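Epidermin decarboxylase (Staphylococcus epidermidis, PDB 1G63) catalyses the FMN-dependent oxidative decarboxylation of the C-terminal cysteine of the epidermin precursor, forming a carbon–carbon double bond during lantibiotic maturation. Local coordinates at residues F43-T46 with D47-K50; S12-V15 with I16-N19; N97-T100 with T101-T105. All coordinates share one frame; numbering follows the deposited sequence.

Interaction 1 (F43-T46 with D47-K50); sequences FINT and DVLK. With FMN (flavin mononucleotide), chain N.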
loop_
_atom_site.group_PDB
_atom_site.type_symbol
_atom_site.label_atom_id
_atom_site.label_comp_id
_atom_site.label_asym_id
_atom_site.label_seq_id
_atom_site.Cartn_x
_atom_site.Cartn_y
_atom_site.Cartn_z
ATOM N N PHE B 43 -10.311 21.101 -0.192
ATOM C CA PHE B 43 -11.428 21.824 -0.783
ATOM C C PHE B 43 -11.403 21.817 -2.299
ATOM O O PHE B 43 -12.447 21.898 -2.949
ATOM C CB PHE B 43 -11.438 23.281 -0.319
ATOM C CG PHE B 43 -11.696 23.453 1.141
ATOM C CD1 PHE B 43 -10.791 22.975 2.082
ATOM C CD2 PHE B 43 -12.828 24.120 1.577
ATOM C CE1 PHE B 43 -11.006 23.161 3.438
ATOM C CE2 PHE B 43 -13.056 24.314 2.928
ATOM C CZ PHE B 43 -12.138 23.832 3.868
ATOM N N ILE B 44 -10.212 21.738 -2.870
ATOM C CA ILE B 44 -10.106 21.748 -4.314
ATOM C C ILE B 44 -8.933 20.923 -4.795
ATOM O O ILE B 44 -8.087 20.507 -4.012
ATOM C CB ILE B 44 -9.910 23.187 -4.848
ATOM C CG1 ILE B 44 -8.659 23.798 -4.209
ATOM C CG2 ILE B 44 -11.137 24.037 -4.557
ATOM C CD1 ILE B 44 -8.272 25.135 -4.788
ATOM N N ASN B 45 -8.903 20.687 -6.099
ATOM C CA ASN B 45 -7.808 19.968 -6.721
ATOM C C ASN B 45 -6.884 21.107 -7.151
ATOM O O ASN B 45 -7.143 21.791 -8.142
ATOM C CB ASN B 45 -8.301 19.195 -7.942
ATOM C CG ASN B 45 -7.219 18.338 -8.553
ATOM O OD1 ASN B 45 -6.116 18.814 -8.821
ATOM N ND2 ASN B 45 -7.530 17.068 -8.783
ATOM N N THR B 46 -5.828 21.325 -6.380
ATOM C CA THR B 46 -4.890 22.407 -6.656
ATOM C C THR B 46 -4.173 22.337 -7.998
ATOM O O THR B 46 -3.769 23.369 -8.520
ATOM C CB THR B 46 -3.826 22.524 -5.537
ATOM O OG1 THR B 46 -3.071 21.304 -5.450
ATOM C CG2 THR B 46 -4.504 22.808 -4.193
ATOM N N ASP B 47 -4.012 21.140 -8.560
ATOM C CA ASP B 47 -3.327 21.014 -9.843
ATOM C C ASP B 47 -4.044 21.750 -10.969
ATOM O O ASP B 47 -3.416 22.161 -11.940
ATOM C CB ASP B 47 -3.136 19.540 -10.222
ATOM C CG ASP B 47 -1.880 18.942 -9.606
ATOM O OD1 ASP B 47 -0.779 19.460 -9.891
ATOM O OD2 ASP B 47 -1.986 17.958 -8.836
ATOM N N VAL B 48 -5.356 21.917 -10.831
ATOM C CA VAL B 48 -6.156 22.613 -11.835
ATOM C C VAL B 48 -5.703 24.054 -11.996
ATOM O O VAL B 48 -5.764 24.611 -13.092
ATOM C CB VAL B 48 -7.652 22.603 -11.466
ATOM C CG1 VAL B 48 -8.425 23.576 -12.330
ATOM C CG2 VAL B 48 -8.207 21.211 -11.667
ATOM N N LEU B 49 -5.249 24.658 -10.904
ATOM C CA LEU B 49 -4.779 26.030 -10.954
ATOM C C LEU B 49 -3.582 26.206 -11.889
ATOM O O LEU B 49 -3.268 27.327 -12.286
ATOM C CB LEU B 49 -4.437 26.538 -9.548
ATOM C CG LEU B 49 -5.621 26.930 -8.652
ATOM C CD1 LEU B 49 -6.557 27.826 -9.431
ATOM C CD2 LEU B 49 -6.373 25.704 -8.193
ATOM N N LYS B 50 -2.917 25.108 -12.243
ATOM C CA LYS B 50 -1.777 25.187 -13.158
ATOM C C LYS B 50 -2.259 25.695 -14.511
ATOM O O LYS B 50 -1.475 26.210 -15.304
ATOM C CB LYS B 50 -1.126 23.815 -13.358
ATOM C CG LYS B 50 -0.188 23.366 -12.261
ATOM C CD LYS B 50 0.329 21.969 -12.572
ATOM C CE LYS B 50 1.296 21.460 -11.512
ATOM N NZ LYS B 50 1.766 20.077 -11.840
HETATM N N1 FMN N . -11.680 28.959 8.351
HETATM C C2 FMN N . -11.623 30.295 8.052
HETATM O O2 FMN N . -10.868 31.064 8.574
HETATM N N3 FMN N . -12.519 30.819 7.060
HETATM C C4 FMN N . -13.438 30.097 6.380
HETATM O O4 FMN N . -14.188 30.651 5.561
HETATM C C4A FMN N . -13.520 28.671 6.721
HETATM N N5 FMN N . -14.356 27.864 6.079
HETATM C C5A FMN N . -14.289 26.516 6.290
HETATM C C6 FMN N . -15.133 25.612 5.509
HETATM C C7 FMN N . -15.218 24.272 5.760
HETATM C C7M FMN N . -16.108 23.355 4.907
HETATM C C8 FMN N . -14.250 23.659 6.691
HETATM C C8M FMN N . -14.204 22.165 6.906
HETATM C C9 FMN N . -13.461 24.507 7.462
HETATM C C9A FMN N . -13.440 25.906 7.304
HETATM N N10 FMN N . -12.632 26.816 8.054
HETATM C C10 FMN N . -12.556 28.166 7.737
HETATM C "C1'" FMN N . -11.720 26.292 9.082
HETATM C "C2'" FMN N . -10.309 26.103 8.471
HETATM O "O2'" FMN N . -10.265 25.240 7.332
HETATM C "C3'" FMN N . -9.351 25.558 9.528
HETATM O "O3'" FMN N . -9.226 26.532 10.614
HETATM C "C4'" FMN N . -7.957 25.199 9.033
HETATM O "O4'" FMN N . -7.198 24.517 10.063
HETATM C "C5'" FMN N . -7.151 26.377 8.507
HETATM O "O5'" FMN N . -5.900 25.924 7.949
HETATM P P FMN N . -4.976 26.832 7.032
HETATM O O1P FMN N . -4.663 28.070 7.813
HETATM O O2P FMN N . -5.699 27.083 5.764
HETATM O O3P FMN N . -3.700 25.949 6.785
#

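Interaction 2 (S12-V15 with I16-N19); sequences SINV and ININ. With FMN (flavin mononucleotide), chain N.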
loop_
_atom_site.group_PDB
_atom_site.type_symbol
_atom_site.label_atom_id
_atom_site.label_comp_id
_atom_site.label_asym_id
_atom_site.label_seq_id
_atom_site.Cartn_x
_atom_site.Cartn_y
_atom_site.Cartn_z
ATOM N N SER B 12 -10.114 28.308 3.397
ATOM C CA SER B 12 -11.352 29.051 3.557
ATOM C C SER B 12 -12.278 28.477 2.491
ATOM O O SER B 12 -11.827 28.121 1.406
ATOM C CB SER B 12 -11.140 30.536 3.283
ATOM O OG SER B 12 -12.368 31.159 2.927
ATOM N N ILE B 13 -13.564 28.381 2.795
ATOM C CA ILE B 13 -14.523 27.842 1.844
ATOM C C ILE B 13 -14.418 28.530 0.482
ATOM O O ILE B 13 -14.612 27.894 -0.553
ATOM C CB ILE B 13 -15.977 27.984 2.380
ATOM C CG1 ILE B 13 -16.970 27.378 1.387
ATOM C CG2 ILE B 13 -16.304 29.452 2.632
ATOM C CD1 ILE B 13 -16.726 25.917 1.085
ATOM N N ASN B 14 -14.096 29.821 0.479
ATOM C CA ASN B 14 -14.000 30.553 -0.781
ATOM C C ASN B 14 -12.778 30.259 -1.626
ATOM O O ASN B 14 -12.619 30.839 -2.699
ATOM C CB ASN B 14 -14.099 32.055 -0.538
ATOM C CG ASN B 14 -15.481 32.471 -0.115
ATOM O OD1 ASN B 14 -15.716 32.795 1.048
ATOM N ND2 ASN B 14 -16.416 32.443 -1.053
ATOM N N VAL B 15 -11.914 29.368 -1.158
ATOM C CA VAL B 15 -10.736 29.019 -1.936
ATOM C C VAL B 15 -11.203 28.287 -3.200
ATOM O O VAL B 15 -10.463 28.182 -4.178
ATOM C CB VAL B 15 -9.772 28.120 -1.133
ATOM C CG1 VAL B 15 -10.406 26.768 -0.882
ATOM C CG2 VAL B 15 -8.453 27.983 -1.874
ATOM N N ILE B 16 -12.440 27.792 -3.178
ATOM C CA ILE B 16 -12.988 27.086 -4.332
ATOM C C ILE B 16 -13.250 28.036 -5.503
ATOM O O ILE B 16 -13.486 27.593 -6.625
ATOM C CB ILE B 16 -14.316 26.367 -3.994
ATOM C CG1 ILE B 16 -15.440 27.392 -3.815
ATOM C CG2 ILE B 16 -14.147 25.534 -2.736
ATOM C CD1 ILE B 16 -16.801 26.772 -3.599
ATOM N N ASN B 17 -13.214 29.338 -5.233
ATOM C CA ASN B 17 -13.437 30.348 -6.265
ATOM C C ASN B 17 -12.165 31.139 -6.581
ATOM O O ASN B 17 -12.218 32.146 -7.285
ATOM C CB ASN B 17 -14.531 31.324 -5.821
ATOM C CG ASN B 17 -15.901 30.677 -5.752
ATOM O OD1 ASN B 17 -16.734 31.060 -4.924
ATOM N ND2 ASN B 17 -16.150 29.700 -6.629
ATOM N N ILE B 18 -11.029 30.676 -6.070
ATOM C CA ILE B 18 -9.764 31.365 -6.285
ATOM C C ILE B 18 -9.383 31.503 -7.764
ATOM O O ILE B 18 -8.700 32.449 -8.144
ATOM C CB ILE B 18 -8.599 30.665 -5.506
ATOM C CG1 ILE B 18 -7.391 31.597 -5.429
ATOM C CG2 ILE B 18 -8.202 29.363 -6.183
ATOM C CD1 ILE B 18 -7.656 32.890 -4.678
ATOM N N ASN B 19 -9.831 30.571 -8.595
ATOM C CA ASN B 19 -9.516 30.619 -10.014
ATOM C C ASN B 19 -10.010 31.908 -10.660
ATOM O O ASN B 19 -9.378 32.424 -11.580
ATOM C CB ASN B 19 -10.114 29.406 -10.738
ATOM C CG ASN B 19 -11.617 29.280 -10.537
ATOM O OD1 ASN B 19 -12.089 28.995 -9.430
ATOM N ND2 ASN B 19 -12.378 29.496 -11.609
HETATM N N1 FMN N . -11.680 28.959 8.351
HETATM C C2 FMN N . -11.623 30.295 8.052
HETATM O O2 FMN N . -10.868 31.064 8.574
HETATM N N3 FMN N . -12.519 30.819 7.060
HETATM C C4 FMN N . -13.438 30.097 6.380
HETATM O O4 FMN N . -14.188 30.651 5.561
HETATM C C4A FMN N . -13.520 28.671 6.721
HETATM N N5 FMN N . -14.356 27.864 6.079
HETATM C C5A FMN N . -14.289 26.516 6.290
HETATM C C6 FMN N . -15.133 25.612 5.509
HETATM C C7 FMN N . -15.218 24.272 5.760
HETATM C C7M FMN N . -16.108 23.355 4.907
HETATM C C8 FMN N . -14.250 23.659 6.691
HETATM C C8M FMN N . -14.204 22.165 6.906
HETATM C C9 FMN N . -13.461 24.507 7.462
HETATM C C9A FMN N . -13.440 25.906 7.304
HETATM N N10 FMN N . -12.632 26.816 8.054
HETATM C C10 FMN N . -12.556 28.166 7.737
HETATM C "C1'" FMN N . -11.720 26.292 9.082
HETATM C "C2'" FMN N . -10.309 26.103 8.471
HETATM O "O2'" FMN N . -10.265 25.240 7.332
HETATM C "C3'" FMN N . -9.351 25.558 9.528
HETATM O "O3'" FMN N . -9.226 26.532 10.614
HETATM C "C4'" FMN N . -7.957 25.199 9.033
HETATM O "O4'" FMN N . -7.198 24.517 10.063
HETATM C "C5'" FMN N . -7.151 26.377 8.507
HETATM O "O5'" FMN N . -5.900 25.924 7.949
HETATM P P FMN N . -4.976 26.832 7.032
HETATM O O1P FMN N . -4.663 28.070 7.813
HETATM O O2P FMN N . -5.699 27.083 5.764
HETATM O O3P FMN N . -3.700 25.949 6.785
#

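Interaction 3 (N97-T100 with T101-T105); sequences NLLT and TVCLT. With FMN (flavin mononucleotide), chain M.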
loop_
_atom_site.group_PDB
_atom_site.type_symbol
_atom_site.label_atom_id
_atom_site.label_comp_id
_atom_site.label_asym_id
_atom_site.label_seq_id
_atom_site.Cartn_x
_atom_site.Cartn_y
_atom_site.Cartn_z
ATOM N N ASN B 97 4.526 25.484 7.698
ATOM C CA ASN B 97 4.265 24.973 6.354
ATOM C C ASN B 97 4.864 25.998 5.378
ATOM O O ASN B 97 5.225 27.096 5.792
ATOM C CB ASN B 97 2.759 24.736 6.096
ATOM C CG ASN B 97 1.909 25.973 6.311
ATOM O OD1 ASN B 97 2.301 27.084 5.946
ATOM N ND2 ASN B 97 0.722 25.782 6.891
ATOM N N LEU B 98 4.987 25.648 4.103
ATOM C CA LEU B 98 5.590 26.557 3.130
ATOM C C LEU B 98 4.919 27.920 3.030
ATOM O O LEU B 98 5.598 28.950 3.079
ATOM C CB LEU B 98 5.647 25.909 1.737
ATOM C CG LEU B 98 6.324 26.751 0.636
ATOM C CD1 LEU B 98 7.754 27.090 1.030
ATOM C CD2 LEU B 98 6.312 25.997 -0.690
ATOM N N LEU B 99 3.596 27.932 2.893
ATOM C CA LEU B 99 2.852 29.185 2.770
ATOM C C LEU B 99 3.167 30.131 3.919
ATOM O O LEU B 99 3.523 31.295 3.740
ATOM C CB LEU B 99 1.348 28.907 2.749
ATOM C CG LEU B 99 0.400 30.112 2.654
ATOM C CD1 LEU B 99 -0.924 29.675 2.030
ATOM C CD2 LEU B 99 0.164 30.725 4.038
ATOM N N THR B 100 3.040 29.597 5.112
ATOM C CA THR B 100 3.258 30.348 6.313
ATOM C C THR B 100 4.745 30.760 6.480
ATOM O O THR B 100 5.054 31.809 7.053
ATOM C CB THR B 100 2.685 29.507 7.470
ATOM O OG1 THR B 100 2.139 30.369 8.459
ATOM C CG2 THR B 100 3.716 28.618 8.058
ATOM N N THR B 101 5.664 29.956 5.945
ATOM C CA THR B 101 7.092 30.296 6.007
ATOM C C THR B 101 7.377 31.433 5.014
ATOM O O THR B 101 8.225 32.296 5.254
ATOM C CB THR B 101 7.990 29.085 5.645
ATOM O OG1 THR B 101 7.882 28.090 6.665
ATOM C CG2 THR B 101 9.445 29.507 5.514
ATOM N N VAL B 102 6.671 31.415 3.889
ATOM C CA VAL B 102 6.816 32.456 2.880
ATOM C C VAL B 102 6.297 33.782 3.440
ATOM O O VAL B 102 6.889 34.840 3.204
ATOM C CB VAL B 102 6.038 32.085 1.583
ATOM C CG1 VAL B 102 5.759 33.332 0.734
ATOM C CG2 VAL B 102 6.851 31.074 0.780
ATOM N N CYS B 103 5.200 33.720 4.193
ATOM C CA CYS B 103 4.616 34.915 4.783
ATOM C C CYS B 103 5.497 35.542 5.855
ATOM O O CYS B 103 5.483 36.754 6.021
ATOM C CB CYS B 103 3.222 34.614 5.349
ATOM S SG CYS B 103 1.979 34.306 4.073
ATOM N N LEU B 104 6.261 34.728 6.581
ATOM C CA LEU B 104 7.150 35.271 7.605
ATOM C C LEU B 104 8.277 36.026 6.906
ATOM O O LEU B 104 8.583 37.169 7.233
ATOM C CB LEU B 104 7.759 34.160 8.466
ATOM C CG LEU B 104 8.802 34.649 9.493
ATOM C CD1 LEU B 104 8.263 34.504 10.907
ATOM C CD2 LEU B 104 10.092 33.862 9.352
ATOM N N THR B 105 8.885 35.366 5.930
ATOM C CA THR B 105 9.989 35.941 5.184
ATOM C C THR B 105 9.605 37.217 4.437
ATOM O O THR B 105 10.383 38.170 4.390
ATOM C CB THR B 105 10.550 34.914 4.179
ATOM O OG1 THR B 105 10.924 33.724 4.875
ATOM C CG2 THR B 105 11.767 35.470 3.463
HETATM N N1 FMN M . 14.069 27.816 8.358
HETATM C C2 FMN M . 14.911 28.392 9.277
HETATM O O2 FMN M . 14.549 28.921 10.288
HETATM N N3 FMN M . 16.310 28.372 9.023
HETATM C C4 FMN M . 16.904 27.831 7.937
HETATM O O4 FMN M . 18.131 27.901 7.805
HETATM C C4A FMN M . 16.007 27.240 6.932
HETATM N N5 FMN M . 16.491 26.643 5.851
HETATM C C5A FMN M . 15.647 25.961 5.031
HETATM C C6 FMN M . 16.184 25.214 3.895
HETATM C C7 FMN M . 15.388 24.617 2.949
HETATM C C7M FMN M . 15.995 23.826 1.776
HETATM C C8 FMN M . 13.937 24.512 3.202
HETATM C C8M FMN M . 13.034 23.746 2.272
HETATM C C9 FMN M . 13.408 25.244 4.265
HETATM C C9A FMN M . 14.199 25.963 5.186
HETATM N N10 FMN M . 13.706 26.699 6.301
HETATM C C10 FMN M . 14.557 27.259 7.244
HETATM C "C1'" FMN M . 12.253 26.736 6.566
HETATM C "C2'" FMN M . 11.885 25.630 7.583
HETATM O "O2'" FMN M . 12.242 24.302 7.171
HETATM C "C3'" FMN M . 10.385 25.653 7.862
HETATM O "O3'" FMN M . 10.025 26.935 8.443
HETATM C "C4'" FMN M . 9.858 24.550 8.768
HETATM O "O4'" FMN M . 8.413 24.564 8.800
HETATM C "C5'" FMN M . 10.396 24.587 10.189
HETATM O "O5'" FMN M . 9.942 23.442 10.931
HETATM P P FMN M . 10.568 22.978 12.300
HETATM O O1P FMN M . 10.471 24.130 13.220
HETATM O O2P FMN M . 11.972 22.518 12.070
HETATM O O3P FMN M . 9.665 21.770 12.755
#

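Interaction 1 (F43-T46 with D47-K50)
Asn45 meets the following 3-10 turn through two oxygens, its backbone O at Val48 N and its side-chain OD1, weakly, at Asp47 N. The carbonyl O accepts from Val48 N at 3.2 Å. OD1 of Asn45 reaches Asp47 N at 3.1 Å, a bent and weak bond with the connectivity of an Asx turn. The torsion that allows this sets CG opposite the backbone N (chi1 -175°), turning the amide forward along the chain. Thr46 O continues the i to i+3 pattern by accepting from Leu49 N at 3.1 Å. Leu49 curls back over the same carbonyl, its CD2 lying 3.5 Å from Thr46 O. At the outer side of the turn Lys50 NZ forms a salt bridge with Asp47 OD1 at 3.3 Å, whose hydrogen bond is weak. Ile44 and Leu49 supply the apolar part, meeting roughly at right angles with CD1 of Ile44 3.9 Å from CD2 of Leu49. At the other end, Phe43 belongs to the FMN pocket: its ring edge meets the dimethylbenzene part of the flavin, CZ being 3.5 Å from FMN C8. The stretch lies in the loop between strands 32-36 and 56-57. Asn45 and Val48 pack on Asn42 of a second subunit, while Leu49 packs on Ile18 and Ile22 of helix 18-25 and on Phe36 of strand 32-36.

Interaction 2 (S12-V15 with I16-N19)
From Ile13 to Ile18 the backbone winds with an i to i+3 pattern, in which Ile16 N to Ile13 O is nearly straight but weak at 3.4 Å. The next two bonds are shorter: Asn17 N donates to Asn14 O at 3.0 Å. Ile18 N donates to Val15 O at 3.2 Å. Branched side chains lie against the same carbonyls. Ile16 brings CG2 to 3.2 Å from Ile13 O, and Ile18 likewise sets its CG2 beside Val15 O, with that branch wedged between its own N and carbonyl carbon. This is the first strand-to-helix connection of the Rossmann-like fold, leading from strand 5-9 into helix 18-25, and it includes an ST turn in which Ser12 OG accepts from Asn14 N at 3.3 Å. The hydroxyl is also hydrogen-bonded to Asn115 OD1, so two protein partners fix its position beside the flavin, 3.2 Å from FMN O4. Ile13 N lies 3.4 Å from FMN N5. Val15 and Ile18 face the sheet, on Ala9 and Phe36, and on Ile7 and Ile34, respectively. Ile16 packs on Ile44 and also on Asn19 of a second subunit.

Interaction 3 (N97-T100 with T101-T105)
Thr101 OG1, in the first turn of helix 98-105, donates to O of the N-cap residue Asn97 at 3.0 Å and accepts from FMN O3', also at 3.0 Å. OD1 of Asn97 caps the helix by accepting from Thr100 N, though the exact place of that oxygen is less sure. Thr101 can bridge helix and cofactor because its OG1 is turned back beside the backbone N (chi1 -68°), towards the helix start. Asn97 O takes a second bond from Thr101 N at 2.9 Å, aligned close to its C=O direction, so backbone and hydroxyl of one threonine converge on one oxygen. Regular i to i+4 bonds follow, such as Val102 N to Leu98 O at 2.8 Å and Cys103 N to Leu99 O at 3.0 Å. The leucines pack one turn on: CD2 of Leu99 lies 4.0 Å from Cys103 SG, and CD1 of Leu98 stands 4.1 Å from CG2 of Val102. Further out, Glu59 OE1 accepts from Leu98 N, and Thr100 OG1 is bonded to Ile94 O. Thr101 and Val102 also pack on His67, the active-site residue. A fourth subunit hydrogen-bonds this FMN too, for instance through Thr86 OG1 and Ala84 N, and its Asn123 ND2 is hydrogen-bonded to Leu104 O.

Interactions 1 and 2 are neighbours and partly buried, with centres 10 Å apart: Ile44 CG2 lies 3.6 Å from Ile16 CA, and both contacts border the same FMN and the second subunit. Interaction 3 is the buried one, about 20 Å from either by centres, and touches neither. It meets a different FMN, so the chain lines two flavin sites. The chemistry follows the place. The 3-10 turns within 43-50 and 12-19 use i to i+3 bonds, and these stretches meet the isoalloxazine with a ring edge or a serine and a backbone N, whereas the true helix within 97-105 uses i to i+4 bonds and accepts one hydrogen bond from the ribityl O3' at a threonine hydroxyl.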